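Local coordinates for Abbfa_003403 (Acinetobacter baumannii, PDB 4ZXH), which is a four-domain nonribosomal peptide synthetase that probably activates an amino acid, loads it on its phosphopantetheine-bearing carrier domain, forms a peptide bond and releases the product, at residues F484-K489 with P681-G686; M537-A542 with L583-L588. All coordinates share one frame; numbering follows the deposited sequence.

Contact 1 (F484-K489 with P681-G686)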
loop_
_atom_site.group_PDB
_atom_site.type_symbol
_atom_site.label_atom_id
_atom_site.label_comp_id
_atom_site.label_asym_id
_atom_site.label_seq_id
_atom_site.Cartn_x
_atom_site.Cartn_y
_atom_site.Cartn_z
ATOM N N PHE A 484 30.755 41.834 -13.010
ATOM C CA PHE A 484 30.991 42.596 -14.240
ATOM C C PHE A 484 32.448 42.512 -14.673
ATOM O O PHE A 484 32.752 42.295 -15.843
ATOM C CB PHE A 484 30.600 44.063 -14.045
ATOM C CG PHE A 484 30.438 44.829 -15.331
ATOM C CD1 PHE A 484 29.997 44.196 -16.484
ATOM C CD2 PHE A 484 30.709 46.190 -15.382
ATOM C CE1 PHE A 484 29.826 44.908 -17.666
ATOM C CE2 PHE A 484 30.540 46.910 -16.554
ATOM C CZ PHE A 484 30.096 46.268 -17.698
ATOM N N ALA A 485 33.343 42.697 -13.713
ATOM C CA ALA A 485 34.775 42.665 -13.975
ATOM C C ALA A 485 35.186 41.316 -14.558
ATOM O O ALA A 485 36.003 41.253 -15.470
ATOM C CB ALA A 485 35.551 42.958 -12.707
ATOM N N MET A 486 34.601 40.245 -14.033
ATOM C CA MET A 486 34.868 38.902 -14.522
ATOM C C MET A 486 34.500 38.752 -15.995
ATOM O O MET A 486 35.248 38.154 -16.772
ATOM C CB MET A 486 34.101 37.870 -13.702
ATOM C CG MET A 486 34.538 37.738 -12.259
ATOM S SD MET A 486 33.770 36.284 -11.509
ATOM C CE MET A 486 34.641 34.981 -12.379
ATOM N N ILE A 487 33.346 39.294 -16.373
ATOM C CA ILE A 487 32.876 39.197 -17.749
ATOM C C ILE A 487 33.669 40.111 -18.672
ATOM O O ILE A 487 34.002 39.730 -19.796
ATOM C CB ILE A 487 31.375 39.510 -17.856
ATOM C CG1 ILE A 487 30.579 38.435 -17.114
ATOM C CG2 ILE A 487 30.933 39.526 -19.302
ATOM C CD1 ILE A 487 29.097 38.530 -17.303
ATOM N N LEU A 488 34.000 41.306 -18.201
ATOM C CA LEU A 488 34.873 42.185 -18.972
ATOM C C LEU A 488 36.237 41.532 -19.266
ATOM O O LEU A 488 36.742 41.626 -20.388
ATOM C CB LEU A 488 35.068 43.512 -18.239
ATOM C CG LEU A 488 33.886 44.475 -18.292
ATOM C CD1 LEU A 488 34.217 45.770 -17.592
ATOM C CD2 LEU A 488 33.502 44.733 -19.733
ATOM N N LYS A 489 36.827 40.872 -18.268
ATOM C CA LYS A 489 38.092 40.168 -18.462
ATOM C C LYS A 489 37.964 39.147 -19.593
ATOM O O LYS A 489 38.808 39.092 -20.492
ATOM C CB LYS A 489 38.540 39.475 -17.171
ATOM C CG LYS A 489 39.905 38.776 -17.261
ATOM N N PRO A 681 28.683 30.631 -18.546
ATOM C CA PRO A 681 29.847 30.342 -19.392
ATOM C C PRO A 681 30.565 31.628 -19.770
ATOM O O PRO A 681 31.772 31.598 -20.012
ATOM C CB PRO A 681 29.243 29.662 -20.633
ATOM C CG PRO A 681 27.838 29.309 -20.251
ATOM C CD PRO A 681 27.423 30.353 -19.260
ATOM N N LEU A 682 29.834 32.742 -19.814
ATOM C CA LEU A 682 30.447 34.021 -20.165
ATOM C C LEU A 682 31.477 34.453 -19.118
ATOM O O LEU A 682 32.456 35.110 -19.445
ATOM C CB LEU A 682 29.392 35.096 -20.321
ATOM C CG LEU A 682 28.364 34.880 -21.415
ATOM C CD1 LEU A 682 27.365 36.024 -21.373
ATOM C CD2 LEU A 682 29.033 34.796 -22.774
ATOM N N MET A 683 31.259 34.079 -17.861
ATOM C CA MET A 683 32.251 34.324 -16.816
ATOM C C MET A 683 33.584 33.588 -17.060
ATOM O O MET A 683 34.617 33.948 -16.476
ATOM C CB MET A 683 31.692 33.924 -15.442
ATOM C CG MET A 683 30.592 34.827 -14.886
ATOM S SD MET A 683 29.613 34.048 -13.562
ATOM C CE MET A 683 30.879 33.441 -12.455
ATOM N N TYR A 684 33.584 32.566 -17.913
ATOM C CA TYR A 684 34.788 31.745 -18.031
ATOM C C TYR A 684 35.315 31.548 -19.458
ATOM O O TYR A 684 36.353 30.901 -19.652
ATOM C CB TYR A 684 34.537 30.389 -17.353
ATOM C CG TYR A 684 34.324 30.555 -15.865
ATOM C CD1 TYR A 684 35.405 30.795 -15.019
ATOM C CD2 TYR A 684 33.046 30.529 -15.308
ATOM C CE1 TYR A 684 35.238 30.981 -13.660
ATOM C CE2 TYR A 684 32.865 30.712 -13.933
ATOM C CZ TYR A 684 33.977 30.939 -13.122
ATOM O OH TYR A 684 33.840 31.129 -11.772
ATOM N N GLY A 685 34.625 32.119 -20.445
ATOM C CA GLY A 685 35.122 32.127 -21.811
ATOM C C GLY A 685 34.459 31.123 -22.738
ATOM O O GLY A 685 34.826 31.004 -23.918
ATOM N N GLY A 686 33.479 30.399 -22.204
ATOM C CA GLY A 686 32.729 29.418 -22.970
ATOM C C GLY A 686 31.632 30.006 -23.845
ATOM O O GLY A 686 31.572 31.215 -24.045
#
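Mainly apolar side chains join one face of helix 483-494 to the turn 681-686, which leads from helix 674-679 into strand 687-690. Two methionines and a tyrosine form a cluster. M486 leans toward the turn with CG anti to its carbonyl carbon and bends at its last torsion (chi3 70°), so that its methyl leads. That methyl, CE, lies 4.1 Å from CE of M683, methyl to methyl, the two chains crossing obliquely. The same M486 CE sits 4.0 Å from OH of Y684, at the tip of a ring that runs alongside the M486 chain and points the same way.

M683 also takes part in an aliphatic contact: CG1 of I487 packs 4.2 Å from CG of M683, where the backbones come closest. Next to it, CA of I487 approaches the backbone O of L682 to 4.4 Å.

Within the turn, O of P681 accepts hydrogen bonds from N of both Y684 and G686. No hydrogen bond or salt bridge links the segments, so this junction in the adenylation domain depends on apolar burial, completed by L648 and L649 of helix 641-655 against M683 and by L549 of helix 543-553 against I487.

Contact 2 (M537-A542 with L583-L588)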
loop_
_atom_site.group_PDB
_atom_site.type_symbol
_atom_site.label_atom_id
_atom_site.label_comp_id
_atom_site.label_asym_id
_atom_site.label_seq_id
_atom_site.Cartn_x
_atom_site.Cartn_y
_atom_site.Cartn_z
ATOM N N MET A 537 11.065 42.728 -22.567
ATOM C CA MET A 537 10.145 41.916 -23.358
ATOM C C MET A 537 10.800 41.511 -24.678
ATOM O O MET A 537 10.602 42.180 -25.698
ATOM C CB MET A 537 8.843 42.686 -23.612
ATOM C CG MET A 537 7.684 41.838 -24.095
ATOM S SD MET A 537 6.204 42.781 -24.543
ATOM C CE MET A 537 5.619 43.329 -22.951
ATOM N N LEU A 538 11.570 40.417 -24.655
ATOM C CA LEU A 538 12.337 39.967 -25.828
ATOM C C LEU A 538 12.007 38.554 -26.311
ATOM O O LEU A 538 11.461 37.748 -25.562
ATOM C CB LEU A 538 13.836 40.028 -25.526
ATOM C CG LEU A 538 14.445 41.395 -25.211
ATOM C CD1 LEU A 538 15.969 41.311 -25.187
ATOM C CD2 LEU A 538 13.968 42.453 -26.200
ATOM N N ASP A 539 12.349 38.268 -27.568
ATOM C CA ASP A 539 12.379 36.898 -28.092
ATOM C C ASP A 539 13.737 36.284 -27.805
ATOM O O ASP A 539 14.707 37.003 -27.571
ATOM C CB ASP A 539 12.112 36.858 -29.596
ATOM C CG ASP A 539 10.634 36.801 -29.931
ATOM O OD1 ASP A 539 9.862 36.254 -29.115
ATOM O OD2 ASP A 539 10.242 37.307 -31.012
ATOM N N ARG A 540 13.821 34.959 -27.832
ATOM C CA ARG A 540 15.071 34.304 -27.474
ATOM C C ARG A 540 16.113 34.427 -28.576
ATOM O O ARG A 540 16.289 33.526 -29.390
ATOM C CB ARG A 540 14.821 32.836 -27.125
ATOM C CG ARG A 540 13.898 32.689 -25.936
ATOM C CD ARG A 540 13.789 31.268 -25.480
ATOM N NE ARG A 540 15.056 30.752 -24.979
ATOM C CZ ARG A 540 15.592 31.061 -23.801
ATOM N NH1 ARG A 540 14.982 31.902 -22.974
ATOM N NH2 ARG A 540 16.751 30.520 -23.451
ATOM N N THR A 541 16.805 35.556 -28.592
ATOM C CA THR A 541 17.861 35.791 -29.569
ATOM C C THR A 541 19.173 35.877 -28.838
ATOM O O THR A 541 19.224 35.648 -27.632
ATOM C CB THR A 541 17.653 37.087 -30.354
ATOM O OG1 THR A 541 17.613 38.191 -29.433
ATOM C CG2 THR A 541 16.362 37.023 -31.127
ATOM N N ALA A 542 20.227 36.232 -29.566
ATOM C CA ALA A 542 21.533 36.455 -28.961
ATOM C C ALA A 542 21.577 37.815 -28.265
ATOM O O ALA A 542 22.451 38.075 -27.452
ATOM C CB ALA A 542 22.627 36.352 -30.009
ATOM N N LEU A 583 11.906 47.578 -22.424
ATOM C CA LEU A 583 12.860 47.376 -23.513
ATOM C C LEU A 583 12.418 46.144 -24.269
ATOM O O LEU A 583 12.392 45.048 -23.719
ATOM C CB LEU A 583 14.297 47.224 -22.988
ATOM C CG LEU A 583 15.443 46.979 -23.985
ATOM C CD1 LEU A 583 15.803 48.198 -24.835
ATOM C CD2 LEU A 583 16.671 46.443 -23.257
ATOM N N THR A 584 12.046 46.335 -25.526
ATOM C CA THR A 584 11.449 45.272 -26.328
ATOM C C THR A 584 12.053 45.291 -27.732
ATOM O O THR A 584 13.004 46.018 -27.980
ATOM C CB THR A 584 9.932 45.444 -26.388
ATOM O OG1 THR A 584 9.363 44.458 -27.254
ATOM C CG2 THR A 584 9.584 46.838 -26.902
ATOM N N GLN A 585 11.530 44.500 -28.658
ATOM C CA GLN A 585 12.100 44.509 -30.004
ATOM C C GLN A 585 11.067 45.007 -30.999
ATOM O O GLN A 585 9.885 45.078 -30.673
ATOM C CB GLN A 585 12.637 43.121 -30.401
ATOM C CG GLN A 585 11.661 41.966 -30.269
ATOM C CD GLN A 585 12.347 40.607 -30.315
ATOM O OE1 GLN A 585 13.153 40.268 -29.438
ATOM N NE2 GLN A 585 12.038 39.824 -31.348
ATOM N N THR A 586 11.525 45.348 -32.206
ATOM C CA THR A 586 10.701 46.007 -33.228
ATOM C C THR A 586 9.306 45.413 -33.411
ATOM O O THR A 586 8.308 46.126 -33.293
ATOM C CB THR A 586 11.401 45.973 -34.590
ATOM O OG1 THR A 586 12.764 46.393 -34.436
ATOM C CG2 THR A 586 10.679 46.873 -35.588
ATOM N N GLU A 587 9.251 44.110 -33.690
ATOM C CA GLU A 587 7.992 43.395 -33.942
ATOM C C GLU A 587 6.922 43.558 -32.851
ATOM O O GLU A 587 5.728 43.420 -33.124
ATOM C CB GLU A 587 8.260 41.901 -34.121
ATOM C CG GLU A 587 9.252 41.520 -35.212
ATOM C CD GLU A 587 10.712 41.565 -34.763
ATOM O OE1 GLU A 587 11.045 42.329 -33.829
ATOM O OE2 GLU A 587 11.526 40.802 -35.337
ATOM N N LEU A 588 7.348 43.845 -31.621
ATOM C CA LEU A 588 6.450 43.775 -30.468
ATOM C C LEU A 588 6.007 45.132 -29.909
ATOM O O LEU A 588 5.311 45.180 -28.892
ATOM C CB LEU A 588 7.129 42.966 -29.354
ATOM C CG LEU A 588 7.669 41.605 -29.798
ATOM C CD1 LEU A 588 8.592 40.971 -28.750
ATOM C CD2 LEU A 588 6.524 40.653 -30.146
#
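The C-terminal ends of two neighbouring strands, 533-537 and 581-584, meet here in the four-stranded parallel sheet of the adenylation domain, just where the first chain turns off toward helix 543-553. N of M537 donates to O of L583 over 2.9 Å, nearly straight and in the plane of the carbonyl. One residue on, a side chain takes over from the backbone. OG1 of T584, anti to its own N (chi1 176°), donates to O of M537 at 3.0 Å, also in the carbonyl plane. CA of T584 adds a C-H···O contact to this oxygen, and CD1 of L588, from the 3-10 turn 586-588, packs 3.8 Å from the same O of M537.

Strand 533-537, helix 543-553, strand 557-560, helix 567-577 and strand 581-584 follow one another as successive beta-alpha-beta crossovers, and 533-537 sits between the other two strands in the sheet. Past the strand ends, the side chain of Q585 extends to the 537-542 segment. Its CG takes the crowded position between N and the carbonyl carbon (chi1 54°), and the chain then extends so that OE1 accepts from N of D539 at 2.9 Å. This bond is straight at the hydrogen, 173°, yet the donor stands well above the plane of the amide. The D539 and Q585 side chains cross at about a right angle, with carboxylate and amide planes perpendicular; NE2 of Q585 comes within 3.1 Å of OD2 of D539, but at an angle too poor for a hydrogen bond.

CD2 of L538 lies 3.8 Å from C of T584, and its side chain also touches A547 of helix 543-553. N of L538 donates to OH of Y669, while OG1 of T541 caps N of L543 as that helix begins.

Both contacts belong to the adenylation domain, and contact 2 is nested along the chain in the loop that contact 1 closes: 484-489 comes first, then 537-542 and 583-588, and 681-686 last. Their centres are 24 Å apart and their nearest atoms about 8 Å, so they do not touch. Helix 543-553 is a neighbour of both, giving L549 and A553 to the helix of contact 1 and A547 and I551 to contact 2. Segment 681-686 leads into strand 687-690 of the mixed nine-stranded sheet, whereas contact 2 joins two strands of the four-stranded parallel one. Contact 2 thus sits within the parallel sheet, while contact 1 packs at the approach to the mixed sheet.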